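Local structure of 6-carboxyhexanoate--CoA ligase (Aquifex aeolicus, 5TVA) at residues 83-87 against 192-197; 115-120 against 215-221. The protein is a member of the BioW family of CoA ligases that binds adenosine monophosphate and coenzyme A. All coordinates share one frame; numbering follows the deposited sequence.

Contact 1. Residues 83-87 against 192-197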
ATOM      1  N   LYS A  83     -17.083  -3.606   5.661  1.00 50.93           N
ATOM      2  CA  LYS A  83     -16.150  -4.704   5.412  1.00 49.56           C
ATOM      3  C   LYS A  83     -15.075  -4.767   6.494  1.00 49.48           C
ATOM      4  O   LYS A  83     -14.668  -5.860   6.912  1.00 44.71           O
ATOM      5  CB  LYS A  83     -15.523  -4.554   4.020  1.00 50.40           C
ATOM      6  CG  LYS A  83     -16.557  -4.586   2.850  1.00 46.82           C
ATOM      7  CD  LYS A  83     -17.281  -5.913   2.836  1.00 39.45           C
ATOM      8  CE  LYS A  83     -16.301  -7.051   2.662  1.00 47.80           C
ATOM      9  NZ  LYS A  83     -16.965  -8.395   2.598  1.00 46.01           N
ATOM     10  N   LEU A  84     -14.620  -3.601   6.974  1.00 48.38           N
ATOM     11  CA  LEU A  84     -13.633  -3.557   8.052  1.00 47.89           C
ATOM     12  C   LEU A  84     -14.144  -4.237   9.320  1.00 52.64           C
ATOM     13  O   LEU A  84     -13.390  -4.950   9.999  1.00 52.14           O
ATOM     14  CB  LEU A  84     -13.237  -2.104   8.347  1.00 45.34           C
ATOM     15  CG  LEU A  84     -12.323  -1.452   7.301  1.00 49.52           C
ATOM     16  CD1 LEU A  84     -12.204   0.083   7.434  1.00 39.71           C
ATOM     17  CD2 LEU A  84     -10.940  -2.117   7.338  1.00 44.94           C
ATOM     18  N   THR A  85     -15.418  -4.028   9.672  1.00 52.14           N
ATOM     19  CA  THR A  85     -15.903  -4.666  10.896  1.00 51.29           C
ATOM     20  C   THR A  85     -16.026  -6.173  10.725  1.00 51.19           C
ATOM     21  O   THR A  85     -16.166  -6.899  11.715  1.00 52.00           O
ATOM     22  CB  THR A  85     -17.244  -4.088  11.362  1.00 50.48           C
ATOM     23  OG1 THR A  85     -18.299  -4.596  10.535  1.00 56.34           O
ATOM     24  CG2 THR A  85     -17.244  -2.570  11.359  1.00 52.04           C
ATOM     25  N   GLN A  86     -15.974  -6.671   9.493  1.00 49.29           N
ATOM     26  CA  GLN A  86     -15.898  -8.113   9.327  1.00 48.97           C
ATOM     27  C   GLN A  86     -14.512  -8.664   9.624  1.00 53.97           C
ATOM     28  O   GLN A  86     -14.310  -9.876   9.492  1.00 55.30           O
ATOM     29  CB  GLN A  86     -16.301  -8.520   7.913  1.00 53.10           C
ATOM     30  CG  GLN A  86     -17.669  -8.059   7.465  1.00 52.46           C
ATOM     31  CD  GLN A  86     -17.978  -8.540   6.064  1.00 54.08           C
ATOM     32  OE1 GLN A  86     -17.434  -9.551   5.611  1.00 54.10           O
ATOM     33  NE2 GLN A  86     -18.829  -7.800   5.356  1.00 54.03           N
ATOM     34  N   GLU A  87     -13.542  -7.813   9.965  1.00 50.95           N
ATOM     35  CA  GLU A  87     -12.276  -8.268  10.521  1.00 51.83           C
ATOM     36  C   GLU A  87     -12.224  -8.072  12.033  1.00 55.54           C
ATOM     37  O   GLU A  87     -11.135  -8.007  12.613  1.00 57.69           O
ATOM     38  CB  GLU A  87     -11.085  -7.566   9.843  1.00 46.18           C
ATOM     39  CG  GLU A  87     -10.767  -8.032   8.414  1.00 46.53           C
ATOM     40  CD  GLU A  87     -10.127  -9.418   8.354  1.00 48.44           C
ATOM     41  OE1 GLU A  87      -9.837 -10.000   9.420  1.00 53.19           O
ATOM     42  OE2 GLU A  87      -9.917  -9.947   7.241  1.00 47.86           O
ATOM     43  N   VAL A 192      -9.903  -2.137   0.663  1.00 44.23           N
ATOM     44  CA  VAL A 192      -9.902  -2.503   2.062  1.00 44.31           C
ATOM     45  C   VAL A 192      -9.460  -3.951   2.066  1.00 47.04           C
ATOM     46  O   VAL A 192      -9.832  -4.707   1.164  1.00 42.07           O
ATOM     47  CB  VAL A 192     -11.302  -2.277   2.669  1.00 48.59           C
ATOM     48  CG1 VAL A 192     -12.200  -3.531   2.586  1.00 45.98           C
ATOM     49  CG2 VAL A 192     -11.223  -1.630   3.993  1.00 45.36           C
ATOM     50  N   SER A 193      -8.584  -4.334   2.997  1.00 42.14           N
ATOM     51  CA  SER A 193      -8.085  -5.700   2.922  1.00 41.90           C
ATOM     52  C   SER A 193      -7.897  -6.281   4.310  1.00 41.49           C
ATOM     53  O   SER A 193      -7.804  -5.560   5.308  1.00 41.80           O
ATOM     54  CB  SER A 193      -6.773  -5.792   2.139  1.00 38.44           C
ATOM     55  OG  SER A 193      -5.716  -5.213   2.868  1.00 43.01           O
ATOM     56  N   GLY A 194      -7.835  -7.609   4.340  1.00 37.29           N
ATOM     57  CA  GLY A 194      -7.663  -8.356   5.575  1.00 42.01           C
ATOM     58  C   GLY A 194      -7.628  -9.821   5.218  1.00 47.35           C
ATOM     59  O   GLY A 194      -7.920 -10.212   4.080  1.00 45.36           O
ATOM     60  N   LYS A 195      -7.244 -10.639   6.201  1.00 43.96           N
ATOM     61  CA  LYS A 195      -7.081 -12.057   5.893  1.00 47.20           C
ATOM     62  C   LYS A 195      -8.426 -12.739   5.664  1.00 49.38           C
ATOM     63  O   LYS A 195      -8.501 -13.706   4.894  1.00 52.41           O
ATOM     64  CB  LYS A 195      -6.284 -12.764   6.998  1.00 49.70           C
ATOM     65  CG  LYS A 195      -4.786 -12.597   6.858  1.00 50.17           C
ATOM     66  CD  LYS A 195      -3.995 -13.366   7.901  1.00 51.53           C
ATOM     67  CE  LYS A 195      -2.515 -13.038   7.772  1.00 53.28           C
ATOM     68  NZ  LYS A 195      -1.644 -13.824   8.696  1.00 58.79           N
ATOM     69  N   GLU A 196      -9.500 -12.236   6.285  1.00 49.52           N
ATOM     70  CA  GLU A 196     -10.825 -12.829   6.111  1.00 51.68           C
ATOM     71  C   GLU A 196     -11.597 -12.210   4.957  1.00 48.64           C
ATOM     72  O   GLU A 196     -12.289 -12.926   4.228  1.00 52.92           O
ATOM     73  CB  GLU A 196     -11.660 -12.698   7.395  1.00 48.63           C
ATOM     74  CG  GLU A 196     -10.896 -12.902   8.700  1.00 59.00           C
ATOM     75  CD  GLU A 196     -10.275 -14.282   8.850  1.00 63.07           C
ATOM     76  OE1 GLU A 196     -10.129 -15.019   7.848  1.00 69.12           O
ATOM     77  OE2 GLU A 196      -9.920 -14.630   9.992  1.00 76.49           O
ATOM     78  N   ILE A 197     -11.520 -10.889   4.781  1.00 46.07           N
ATOM     79  CA  ILE A 197     -12.302 -10.243   3.735  1.00 49.18           C
ATOM     80  C   ILE A 197     -11.576 -10.219   2.401  1.00 49.70           C
ATOM     81  O   ILE A 197     -12.164  -9.788   1.396  1.00 46.67           O
ATOM     82  CB  ILE A 197     -12.683  -8.806   4.140  1.00 47.44           C
ATOM     83  CG1 ILE A 197     -11.426  -7.971   4.384  1.00 41.92           C
ATOM     84  CG2 ILE A 197     -13.586  -8.835   5.362  1.00 47.20           C
ATOM     85  CD1 ILE A 197     -11.684  -6.470   4.573  1.00 39.44           C
TER
HETATM   86  O   HOH W   1     -14.984 -10.079   1.566  1.00 47.80           O

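Contact 2. Residues 115-120 against 215-221. With AMP (adenosine monophosphate), chain C.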
ATOM      1  N   ALA A 115       1.851   5.549   5.794  1.00 38.22           N
ATOM      2  CA  ALA A 115       0.580   5.095   6.332  1.00 40.00           C
ATOM      3  C   ALA A 115       0.420   5.480   7.805  1.00 43.98           C
ATOM      4  O   ALA A 115       1.403   5.619   8.553  1.00 40.31           O
ATOM      5  CB  ALA A 115       0.444   3.579   6.158  1.00 36.86           C
ATOM      6  N   VAL A 116      -0.846   5.686   8.196  1.00 40.93           N
ATOM      7  CA  VAL A 116      -1.240   5.750   9.601  1.00 41.47           C
ATOM      8  C   VAL A 116      -1.193   4.352  10.204  1.00 43.72           C
ATOM      9  O   VAL A 116      -1.650   3.376   9.590  1.00 36.38           O
ATOM     10  CB  VAL A 116      -2.663   6.330   9.735  1.00 45.45           C
ATOM     11  CG1 VAL A 116      -3.190   6.182  11.177  1.00 43.73           C
ATOM     12  CG2 VAL A 116      -2.732   7.788   9.263  1.00 48.11           C
ATOM     13  N   LEU A 117      -0.653   4.247  11.431  1.00 42.73           N
ATOM     14  CA  LEU A 117      -0.735   3.027  12.246  1.00 45.08           C
ATOM     15  C   LEU A 117      -1.803   3.262  13.311  1.00 43.37           C
ATOM     16  O   LEU A 117      -1.575   3.984  14.290  1.00 44.05           O
ATOM     17  CB  LEU A 117       0.613   2.686  12.886  1.00 39.56           C
ATOM     18  CG  LEU A 117       1.711   2.282  11.896  1.00 43.90           C
ATOM     19  CD1 LEU A 117       3.044   2.197  12.565  1.00 43.27           C
ATOM     20  CD2 LEU A 117       1.387   0.965  11.239  1.00 41.83           C
ATOM     21  N   MET A 118      -2.967   2.648  13.128  1.00 41.99           N
ATOM     22  CA  MET A 118      -4.096   2.860  14.025  1.00 43.97           C
ATOM     23  C   MET A 118      -4.271   1.683  14.977  1.00 43.33           C
ATOM     24  O   MET A 118      -4.384   0.527  14.540  1.00 41.08           O
ATOM     25  CB  MET A 118      -5.384   3.088  13.230  1.00 46.04           C
ATOM     26  CG  MET A 118      -6.633   3.072  14.093  1.00 46.88           C
ATOM     27  SD  MET A 118      -8.055   3.868  13.324  1.00 51.29           S
ATOM     28  CE  MET A 118      -7.454   5.552  13.196  1.00 40.74           C
ATOM     29  N   ASP A 119      -4.309   1.988  16.279  1.00 42.79           N
ATOM     30  CA  ASP A 119      -4.686   1.030  17.315  1.00 43.39           C
ATOM     31  C   ASP A 119      -6.067   0.428  17.045  1.00 40.79           C
ATOM     32  O   ASP A 119      -7.060   1.157  17.111  1.00 43.23           O
ATOM     33  CB  ASP A 119      -4.659   1.747  18.677  1.00 46.04           C
ATOM     34  CG  ASP A 119      -4.634   0.792  19.862  1.00 45.07           C
ATOM     35  OD1 ASP A 119      -5.342  -0.234  19.829  1.00 40.26           O
ATOM     36  OD2 ASP A 119      -3.877   1.070  20.833  1.00 54.45           O
ATOM     37  N   ILE A 120      -6.152  -0.884  16.752  1.00 39.07           N
ATOM     38  CA  ILE A 120      -7.446  -1.515  16.450  1.00 44.50           C
ATOM     39  C   ILE A 120      -8.451  -1.255  17.554  1.00 48.11           C
ATOM     40  O   ILE A 120      -9.654  -1.100  17.299  1.00 47.01           O
ATOM     41  CB  ILE A 120      -7.310  -3.037  16.258  1.00 47.67           C
ATOM     42  CG1 ILE A 120      -6.397  -3.636  17.334  1.00 40.56           C
ATOM     43  CG2 ILE A 120      -7.107  -3.442  14.788  1.00 48.33           C
ATOM     44  CD1 ILE A 120      -6.206  -5.106  17.171  1.00 46.59           C
ATOM     45  N   ARG A 215      -3.338   5.859   3.633  1.00 43.81           N
ATOM     46  CA  ARG A 215      -3.505   4.487   4.072  1.00 43.12           C
ATOM     47  C   ARG A 215      -3.586   4.474   5.592  1.00 47.05           C
ATOM     48  O   ARG A 215      -2.882   5.228   6.273  1.00 41.38           O
ATOM     49  CB  ARG A 215      -2.347   3.588   3.593  1.00 42.85           C
ATOM     50  CG  ARG A 215      -2.489   3.081   2.174  1.00 46.40           C
ATOM     51  CD  ARG A 215      -1.376   2.121   1.758  1.00 42.79           C
ATOM     52  NE  ARG A 215      -0.645   2.701   0.647  1.00 59.46           N
ATOM     53  CZ  ARG A 215      -0.694   2.293  -0.620  1.00 45.60           C
ATOM     54  NH1 ARG A 215      -1.400   1.232  -0.985  1.00 43.01           N
ATOM     55  NH2 ARG A 215       0.022   2.940  -1.508  1.00 50.48           N
ATOM     56  N   VAL A 216      -4.458   3.619   6.113  1.00 44.44           N
ATOM     57  CA  VAL A 216      -4.548   3.357   7.540  1.00 43.26           C
ATOM     58  C   VAL A 216      -4.308   1.868   7.730  1.00 42.31           C
ATOM     59  O   VAL A 216      -5.005   1.041   7.123  1.00 38.74           O
ATOM     60  CB  VAL A 216      -5.900   3.790   8.133  1.00 43.38           C
ATOM     61  CG1 VAL A 216      -5.973   3.423   9.635  1.00 42.80           C
ATOM     62  CG2 VAL A 216      -6.099   5.289   7.948  1.00 38.35           C
ATOM     63  N   TYR A 217      -3.308   1.530   8.556  1.00 36.50           N
ATOM     64  CA  TYR A 217      -3.023   0.153   8.936  1.00 33.27           C
ATOM     65  C   TYR A 217      -3.622  -0.099  10.314  1.00 40.27           C
ATOM     66  O   TYR A 217      -3.290   0.616  11.276  1.00 38.22           O
ATOM     67  CB  TYR A 217      -1.517  -0.115   8.969  1.00 36.23           C
ATOM     68  CG  TYR A 217      -0.755  -0.029   7.662  1.00 40.40           C
ATOM     69  CD1 TYR A 217      -1.420   0.039   6.432  1.00 32.98           C
ATOM     70  CD2 TYR A 217       0.647  -0.035   7.654  1.00 35.89           C
ATOM     71  CE1 TYR A 217      -0.719   0.107   5.248  1.00 34.93           C
ATOM     72  CE2 TYR A 217       1.364   0.039   6.457  1.00 35.82           C
ATOM     73  CZ  TYR A 217       0.667   0.111   5.253  1.00 38.29           C
ATOM     74  OH  TYR A 217       1.347   0.175   4.045  1.00 35.17           O
ATOM     75  N   PHE A 218      -4.465  -1.133  10.431  1.00 39.56           N
ATOM     76  CA  PHE A 218      -5.076  -1.480  11.718  1.00 43.32           C
ATOM     77  C   PHE A 218      -4.205  -2.530  12.403  1.00 42.97           C
ATOM     78  O   PHE A 218      -4.103  -3.667  11.917  1.00 40.99           O
ATOM     79  CB  PHE A 218      -6.508  -1.976  11.526  1.00 38.76           C
ATOM     80  CG  PHE A 218      -7.430  -0.935  10.938  1.00 46.35           C
ATOM     81  CD1 PHE A 218      -8.050  -0.001  11.747  1.00 47.16           C
ATOM     82  CD2 PHE A 218      -7.642  -0.868   9.557  1.00 46.36           C
ATOM     83  CE1 PHE A 218      -8.877   0.968  11.202  1.00 44.18           C
ATOM     84  CE2 PHE A 218      -8.472   0.098   9.011  1.00 41.74           C
ATOM     85  CZ  PHE A 218      -9.093   1.003   9.828  1.00 46.77           C
ATOM     86  N   VAL A 219      -3.569  -2.148  13.525  1.00 34.71           N
ATOM     87  CA  VAL A 219      -2.586  -2.988  14.210  1.00 41.71           C
ATOM     88  C   VAL A 219      -2.902  -3.102  15.700  1.00 39.23           C
ATOM     89  O   VAL A 219      -3.415  -2.172  16.327  1.00 35.93           O
ATOM     90  CB  VAL A 219      -1.136  -2.455  14.049  1.00 42.84           C
ATOM     91  CG1 VAL A 219      -0.714  -2.381  12.576  1.00 40.87           C
ATOM     92  CG2 VAL A 219      -0.977  -1.107  14.743  1.00 38.62           C
ATOM     93  N   SER A 220      -2.558  -4.249  16.274  1.00 40.15           N
ATOM     94  CA  SER A 220      -2.650  -4.437  17.718  1.00 43.58           C
ATOM     95  C   SER A 220      -1.445  -3.777  18.382  1.00 40.10           C
ATOM     96  O   SER A 220      -0.301  -4.103  18.042  1.00 36.36           O
ATOM     97  CB  SER A 220      -2.705  -5.924  18.044  1.00 42.42           C
ATOM     98  OG  SER A 220      -3.092  -6.127  19.389  1.00 51.56           O
ATOM     99  N   ARG A 221      -1.689  -2.829  19.299  1.00 37.57           N
ATOM    100  CA  ARG A 221      -0.570  -2.099  19.888  1.00 43.05           C
ATOM    101  C   ARG A 221       0.468  -3.029  20.505  1.00 42.69           C
ATOM    102  O   ARG A 221       1.663  -2.726  20.465  1.00 41.49           O
ATOM    103  CB  ARG A 221      -1.015  -1.091  20.954  1.00 43.93           C
ATOM    104  CG  ARG A 221       0.139  -0.141  21.281  1.00 44.74           C
ATOM    105  CD  ARG A 221       0.056   0.506  22.639  1.00 55.12           C
ATOM    106  NE  ARG A 221      -0.527   1.846  22.651  1.00 59.08           N
ATOM    107  CZ  ARG A 221       0.138   2.963  22.949  1.00 59.07           C
ATOM    108  NH1 ARG A 221       1.434   2.922  23.238  1.00 57.66           N
ATOM    109  NH2 ARG A 221      -0.498   4.128  22.940  1.00 62.79           N
TER
HETATM  110  P   AMP C 301       0.049   5.560  -3.745  1.00 66.06           P
HETATM  111  O1P AMP C 301      -0.190   4.073  -3.594  1.00 50.35           O
HETATM  112  O2P AMP C 301       1.479   5.819  -4.170  1.00 57.79           O
HETATM  113  O3P AMP C 301      -1.030   6.367  -4.458  1.00 52.00           O
HETATM  114  O5' AMP C 301      -0.046   6.175  -2.272  1.00 59.31           O
HETATM  115  C5' AMP C 301      -1.295   6.393  -1.616  1.00 57.24           C
HETATM  116  C4' AMP C 301      -1.058   6.953  -0.232  1.00 59.12           C
HETATM  117  O4' AMP C 301      -0.594   5.880   0.632  1.00 49.83           O
HETATM  118  C3' AMP C 301       0.022   8.035  -0.167  1.00 58.22           C
HETATM  119  O3' AMP C 301      -0.509   9.345  -0.268  1.00 70.05           O
HETATM  120  C2' AMP C 301       0.742   7.783   1.148  1.00 54.72           C
HETATM  121  O2' AMP C 301       0.107   8.491   2.202  1.00 59.96           O
HETATM  122  C1' AMP C 301       0.536   6.281   1.361  1.00 54.07           C
HETATM  123  N9  AMP C 301       1.690   5.469   0.909  1.00 54.11           N
HETATM  124  C8  AMP C 301       2.370   5.594  -0.247  1.00 50.70           C
HETATM  125  N7  AMP C 301       3.383   4.687  -0.322  1.00 52.61           N
HETATM  126  C5  AMP C 301       3.373   3.949   0.804  1.00 49.36           C
HETATM  127  C6  AMP C 301       4.140   2.806   1.368  1.00 42.30           C
HETATM  128  N6  AMP C 301       5.183   2.247   0.714  1.00 35.01           N
HETATM  129  N1  AMP C 301       3.769   2.340   2.592  1.00 43.23           N
HETATM  130  C2  AMP C 301       2.751   2.880   3.278  1.00 40.57           C
HETATM  131  N3  AMP C 301       2.015   3.909   2.824  1.00 44.70           N
HETATM  132  C4  AMP C 301       2.256   4.475   1.616  1.00 53.94           C

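Contact 1. Residues 83-87 against 192-197
Glu87 reaches into the turn at 195-197 and presents one carboxylate oxygen to two successive backbone N-H groups. The bend at chi2 (-73°) turns the carboxylate in toward the backbone N-H groups of the turn. OE2 takes the N-H of Glu196 on its syn side, although the modelled 2.5 Å between Glu87 OE2 and Glu196 N is implausibly short and its exact value doubtful. The N-H of Ile197 comes from above the carboxylate plane, with Ile197 N 3.1 Å from Glu87 OE2. Together the two bonds would restrain rotation of the group. The side chain of Glu196 crosses that of Glu87 at about a right angle, its CG 3.2 Å from Glu87 OE1, while the two carboxylate planes are nearly parallel. The grip joins the residues just beyond helix 73-85 to the tight turn of the beta-hairpin formed by the antiparallel strands 190-194 and 198-203. Ile197 lies obliquely against the helix end, CG2 resting 3.7 Å from Gln86 CB and also against the carbonyl oxygen of Lys83. Alongside, the Lys83 chain, bent at chi2 and chi3, brings NZ to Gln86 OE1, above the plane of that amide carbonyl, and to a water that bridges to Ile197 O. Deeper in, Leu84 slants across Val192, with Leu84 CD2 packed tightly at 3.4 Å from Val192 CG2; Ala94 and Ala177 also touch this leucine.

Contact 2. Residues 115-120 against 215-221
Tyr217 lays the face of its ring against the methyl of Ala115, a CH-pi contact in which Ala115 CB sits 3.6 Å from the ring centroid and almost on the ring normal. At its root, Tyr217 CB lies 3.5 Å from Val116 O and also touches Leu117 CD2. With CG anti to the carbonyl carbon (chi1 -65°), the ring runs back along the neighbouring strand toward Ala115. Tyr217 CD2 brushes Leu117 CD2 at the ring edge, and CZ is the ring atom nearest the alanine methyl. At the tip, Tyr217 OH approaches AMP C2 at 3.1 Å, beside the adenine, and is hydrogen-bonded to Thr136 OG1; the tyrosine thus lines the nucleotide pocket. Arg215, two residues earlier, runs its chain past the ribose, NE making a weak bond of 3.2 Å to AMP O4', with the end directed toward the phosphate and NH1 bonded to Tyr191 OH; it also touches coenzyme A.

The two strands pair in parallel, their axes 36° apart, joined by five backbone bonds, of which Tyr217 N to Val116 O is the shortest at 2.7 Å. On the face bearing Val116, Val216, Met118 and Phe218, the last two lie side by side, and Met118 SD comes obliquely to 3.7 Å from Phe218 CE1, a Met-aromatic contact. Strand 116-119 forms an outer edge of the six-stranded mixed sheet, with 214-219 between it and 177-181; helix 91-102 packs on the Met118 and Phe218 face, and helix 224-233 on the Leu117 and Tyr217 face.

From the N terminus, the chain first reaches 83-87 at the end of helix 73-85, passes through helix 91-102, and enters strand 116-119, the first half of contact 2. It then runs through helices 144-153 and 158-173 to 192-197, where contact 1 closes a loop with 104 intervening residues. Strand 198-203 follows before the chain returns at 215-221, where contact 2 closes over 94 residues. The segments alternate, so the two loops cross rather than nest. Contact 1 ties a helix end to one turn of the mixed sheet, contact 2 adds its edge strand, and Leu84 CD2 meets Phe218 CE2 at 3.7 Å between them.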